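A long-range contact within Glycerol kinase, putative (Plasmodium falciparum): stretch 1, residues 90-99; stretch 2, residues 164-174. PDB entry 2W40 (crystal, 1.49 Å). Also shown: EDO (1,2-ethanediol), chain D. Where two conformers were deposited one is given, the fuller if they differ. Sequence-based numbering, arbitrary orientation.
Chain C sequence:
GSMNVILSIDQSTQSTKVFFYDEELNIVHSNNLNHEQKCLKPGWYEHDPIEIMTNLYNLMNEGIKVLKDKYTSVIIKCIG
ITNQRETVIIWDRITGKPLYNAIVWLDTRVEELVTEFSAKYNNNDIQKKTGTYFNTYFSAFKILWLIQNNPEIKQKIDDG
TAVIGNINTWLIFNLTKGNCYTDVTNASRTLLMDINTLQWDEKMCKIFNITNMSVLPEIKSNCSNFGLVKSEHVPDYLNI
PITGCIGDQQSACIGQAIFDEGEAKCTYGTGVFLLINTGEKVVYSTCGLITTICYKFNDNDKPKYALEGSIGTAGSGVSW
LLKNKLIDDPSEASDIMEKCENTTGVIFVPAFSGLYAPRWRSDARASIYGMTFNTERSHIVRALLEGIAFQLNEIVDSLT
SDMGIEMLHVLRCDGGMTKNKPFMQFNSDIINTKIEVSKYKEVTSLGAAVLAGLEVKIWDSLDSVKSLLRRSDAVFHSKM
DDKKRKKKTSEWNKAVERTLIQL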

# COMPACT_ATOMS: atom_id res chain seq x y z
N ILE C 90 -21.47 25.44 -10.93
CA ILE C 90 -22.50 26.50 -10.76
C ILE C 90 -21.75 27.81 -11.15
O ILE C 90 -20.65 28.15 -10.62
CB ILE C 90 -23.12 26.57 -9.35
CG1 ILE C 90 -23.68 25.19 -8.96
CG2 ILE C 90 -24.22 27.66 -9.24
CD1 ILE C 90 -24.33 25.08 -7.57
N TRP C 91 -22.35 28.52 -12.10
CA TRP C 91 -21.73 29.74 -12.59
C TRP C 91 -22.73 30.90 -12.71
O TRP C 91 -23.90 30.72 -12.62
CB TRP C 91 -21.05 29.56 -13.95
CG TRP C 91 -21.88 29.12 -15.13
CD1 TRP C 91 -22.42 29.92 -16.10
CD2 TRP C 91 -22.17 27.75 -15.57
NE1 TRP C 91 -23.07 29.19 -17.04
CE2 TRP C 91 -22.92 27.85 -16.78
CE3 TRP C 91 -21.92 26.49 -15.03
CZ2 TRP C 91 -23.33 26.70 -17.48
CZ3 TRP C 91 -22.34 25.35 -15.74
CH2 TRP C 91 -23.03 25.46 -16.95
N ASP C 92 -22.18 32.11 -12.84
CA ASP C 92 -22.95 33.31 -13.04
C ASP C 92 -23.49 33.33 -14.50
O ASP C 92 -22.70 33.24 -15.44
CB ASP C 92 -22.10 34.57 -12.82
CG ASP C 92 -22.90 35.83 -13.09
OD1 ASP C 92 -23.92 36.03 -12.46
OD2 ASP C 92 -22.42 36.65 -13.88
N ARG C 93 -24.79 33.49 -14.68
CA ARG C 93 -25.40 33.50 -16.00
C ARG C 93 -24.88 34.59 -16.94
O ARG C 93 -24.56 34.37 -18.11
CB ARG C 93 -26.90 33.65 -15.80
CG ARG C 93 -27.73 33.71 -17.07
CD ARG C 93 -29.19 33.45 -16.81
NE ARG C 93 -29.74 34.23 -15.70
CZ ARG C 93 -29.96 35.52 -15.75
NH1 ARG C 93 -29.68 36.23 -16.85
NH2 ARG C 93 -30.44 36.12 -14.69
N ILE C 94 -24.81 35.79 -16.41
CA ILE C 94 -24.53 36.96 -17.26
C ILE C 94 -23.07 37.03 -17.66
O ILE C 94 -22.77 37.25 -18.84
CB ILE C 94 -24.96 38.26 -16.62
CG1 ILE C 94 -26.46 38.31 -16.51
CG2 ILE C 94 -24.40 39.46 -17.48
CD1 ILE C 94 -27.22 38.24 -17.81
N THR C 95 -22.14 36.81 -16.72
CA THR C 95 -20.71 36.81 -17.03
C THR C 95 -20.06 35.45 -17.43
O THR C 95 -18.99 35.43 -18.04
CB THR C 95 -19.90 37.32 -15.81
OG1 THR C 95 -19.99 36.37 -14.73
CG2 THR C 95 -20.41 38.74 -15.35
N GLY C 96 -20.70 34.34 -17.09
CA GLY C 96 -20.14 33.04 -17.24
C GLY C 96 -19.09 32.60 -16.21
O GLY C 96 -18.54 31.49 -16.32
N LYS C 97 -18.81 33.46 -15.22
CA LYS C 97 -17.81 33.20 -14.17
C LYS C 97 -18.26 32.07 -13.24
O LYS C 97 -19.35 32.14 -12.68
CB LYS C 97 -17.66 34.42 -13.30
CG LYS C 97 -16.37 34.41 -12.51
CD LYS C 97 -16.15 35.73 -11.57
N PRO C 98 -17.46 31.03 -13.08
CA PRO C 98 -17.75 29.97 -12.11
C PRO C 98 -17.77 30.53 -10.71
O PRO C 98 -16.92 31.35 -10.37
CB PRO C 98 -16.58 28.98 -12.26
CG PRO C 98 -16.09 29.22 -13.58
CD PRO C 98 -16.27 30.69 -13.89
N LEU C 99 -18.70 30.04 -9.90
CA LEU C 99 -18.78 30.49 -8.53
C LEU C 99 -17.95 29.59 -7.62
O LEU C 99 -17.79 29.90 -6.44
CB LEU C 99 -20.25 30.59 -8.12
CG LEU C 99 -21.11 31.60 -8.89
CD1 LEU C 99 -22.50 31.35 -8.49
CD2 LEU C 99 -20.80 33.00 -8.51
C1 EDO D . -27.18 19.52 -13.13
O1 EDO D . -25.93 20.16 -12.90
C2 EDO D . -28.31 20.46 -13.46
O2 EDO D . -28.15 21.03 -14.77
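Stretch 2 164-174: IGNINTWLIFN

Stretch 2 lies on stretch 1 first as a strand and then as a helix. At 164 its strand runs antiparallel to strand 90-92. I90 and I164 face each other as a non-hydrogen-bonded pair, CA to CA 4.5 Å. Their side chains share one face of the sheet and meet at 4.1 Å, I90 CG1 to I164 CG1. Helix 167-174 then turns back. Its axis runs at 22° to that of strand 90-92, in nearly the same direction, with a closest approach of 10.7 Å. The gap leaves room for large side chains.

W91 is the main bump. Its CA-to-CB bond points toward stretch 2, and its chi1 is p. The ring fills a hollow formed by G165, T169, W170 and F173. The floor at G165 is open because no side chain stands there; an ideal CB would lie 2.5 Å from W91 CH2, a clash. W91 CZ3 is 3.7 Å from G165 N. At the ring edge, W91 CH2 is 3.7 Å from T169 CG2. W170, chi1 t, sets its edge against one face of W91, with W170 CE3 3.5 Å from W91 CD2. W91 in turn presents its own edge to the face of F173, NE1 to CZ 3.4 Å. Both edge-to-face pairs have planes at 64°.

Beyond W91, stretch 1 turns through 93-95. D92 OD2 accepts bonds from T95 OG1 at 2.6 Å and T95 N at 2.9 Å. The turn brings the bare backbone of G96 against the helix. G96 CA is 3.7 Å from F173 CE2, and G96 O is 3.3 Å from W170 CH2. An ideal CB on G96 would be tight against F173 CE2, at 3.3 Å. R93 O lies at the edge of F173, 3.5 Å from CZ. P98 CG rests 3.7 Å from W170 CH2.

No hydrogen bond joins the stretches; the 512 Å² buried reflects packing.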

# COMPACT_ATOMS: atom_id res chain seq x y z
N ILE C 164 -26.84 26.06 -13.01
CA ILE C 164 -26.27 24.82 -12.47
C ILE C 164 -26.15 23.89 -13.70
O ILE C 164 -27.13 23.58 -14.35
CB ILE C 164 -27.21 24.12 -11.45
CG1 ILE C 164 -27.55 25.14 -10.32
CG2 ILE C 164 -26.62 22.84 -10.91
CD1 ILE C 164 -28.46 24.53 -9.27
N GLY C 165 -24.95 23.44 -13.95
CA GLY C 165 -24.73 22.58 -15.11
C GLY C 165 -23.70 21.49 -14.97
O GLY C 165 -22.69 21.63 -14.29
N ASN C 166 -23.99 20.39 -15.67
CA ASN C 166 -22.97 19.43 -15.89
C ASN C 166 -21.93 19.90 -16.95
O ASN C 166 -22.08 20.94 -17.52
CB ASN C 166 -23.55 18.09 -16.23
CG ASN C 166 -24.40 17.41 -15.10
OD1 ASN C 166 -25.51 16.92 -15.41
ND2 ASN C 166 -23.93 17.38 -13.83
N ILE C 167 -20.93 19.10 -17.25
CA ILE C 167 -19.84 19.56 -18.10
C ILE C 167 -20.34 19.86 -19.54
O ILE C 167 -19.92 20.77 -20.18
CB ILE C 167 -18.69 18.54 -18.11
CG1 ILE C 167 -17.96 18.53 -16.75
CG2 ILE C 167 -17.71 18.72 -19.33
CD1 ILE C 167 -17.03 19.73 -16.58
N ASN C 168 -21.31 19.06 -19.99
CA ASN C 168 -21.89 19.32 -21.29
C ASN C 168 -22.52 20.68 -21.41
O ASN C 168 -22.27 21.41 -22.37
CB ASN C 168 -22.94 18.31 -21.68
CG ASN C 168 -24.08 18.20 -20.72
OD1 ASN C 168 -23.85 18.11 -19.49
ND2 ASN C 168 -25.30 18.08 -21.24
N THR C 169 -23.31 21.04 -20.37
CA THR C 169 -23.93 22.36 -20.26
C THR C 169 -22.89 23.49 -20.25
O THR C 169 -23.06 24.56 -20.92
CB THR C 169 -24.85 22.40 -19.05
OG1 THR C 169 -25.76 21.32 -19.14
CG2 THR C 169 -25.65 23.77 -19.01
N TRP C 170 -21.80 23.26 -19.51
CA TRP C 170 -20.71 24.21 -19.39
C TRP C 170 -20.07 24.45 -20.83
O TRP C 170 -19.83 25.60 -21.25
CB TRP C 170 -19.72 23.70 -18.37
CG TRP C 170 -18.47 24.50 -18.17
CD1 TRP C 170 -17.18 24.06 -18.40
CD2 TRP C 170 -18.36 25.88 -17.75
NE1 TRP C 170 -16.27 25.08 -18.10
CE2 TRP C 170 -16.95 26.21 -17.73
CE3 TRP C 170 -19.30 26.86 -17.41
CZ2 TRP C 170 -16.47 27.46 -17.32
CZ3 TRP C 170 -18.84 28.10 -17.01
CH2 TRP C 170 -17.43 28.40 -16.96
N LEU C 171 -19.74 23.39 -21.50
CA LEU C 171 -19.11 23.50 -22.80
C LEU C 171 -20.01 24.22 -23.79
O LEU C 171 -19.58 25.09 -24.52
CB LEU C 171 -18.70 22.10 -23.29
CG LEU C 171 -17.36 21.55 -22.93
CD1 LEU C 171 -16.87 21.83 -21.52
CD2 LEU C 171 -17.14 20.10 -23.42
N ILE C 172 -21.28 23.86 -23.84
CA ILE C 172 -22.20 24.44 -24.81
C ILE C 172 -22.43 25.93 -24.47
O ILE C 172 -22.37 26.80 -25.36
CB ILE C 172 -23.58 23.65 -24.81
CG1 ILE C 172 -23.39 22.17 -25.37
CG2 ILE C 172 -24.67 24.49 -25.52
CD1 ILE C 172 -24.69 21.31 -25.11
N PHE C 173 -22.55 26.24 -23.18
CA PHE C 173 -22.72 27.63 -22.75
C PHE C 173 -21.55 28.48 -23.21
O PHE C 173 -21.76 29.58 -23.77
CB PHE C 173 -22.84 27.63 -21.24
CG PHE C 173 -22.96 28.97 -20.64
CD1 PHE C 173 -24.24 29.48 -20.39
CD2 PHE C 173 -21.82 29.76 -20.43
CE1 PHE C 173 -24.37 30.77 -19.86
CE2 PHE C 173 -21.96 31.06 -19.81
CZ PHE C 173 -23.22 31.52 -19.54
N ASN C 174 -20.33 28.01 -23.05
CA ASN C 174 -19.21 28.79 -23.47
C ASN C 174 -19.07 28.88 -24.97
O ASN C 174 -18.83 29.92 -25.51
CB ASN C 174 -17.93 28.28 -22.82
CG ASN C 174 -17.84 28.60 -21.37
OD1 ASN C 174 -18.01 27.76 -20.49
ND2 ASN C 174 -17.47 29.79 -21.09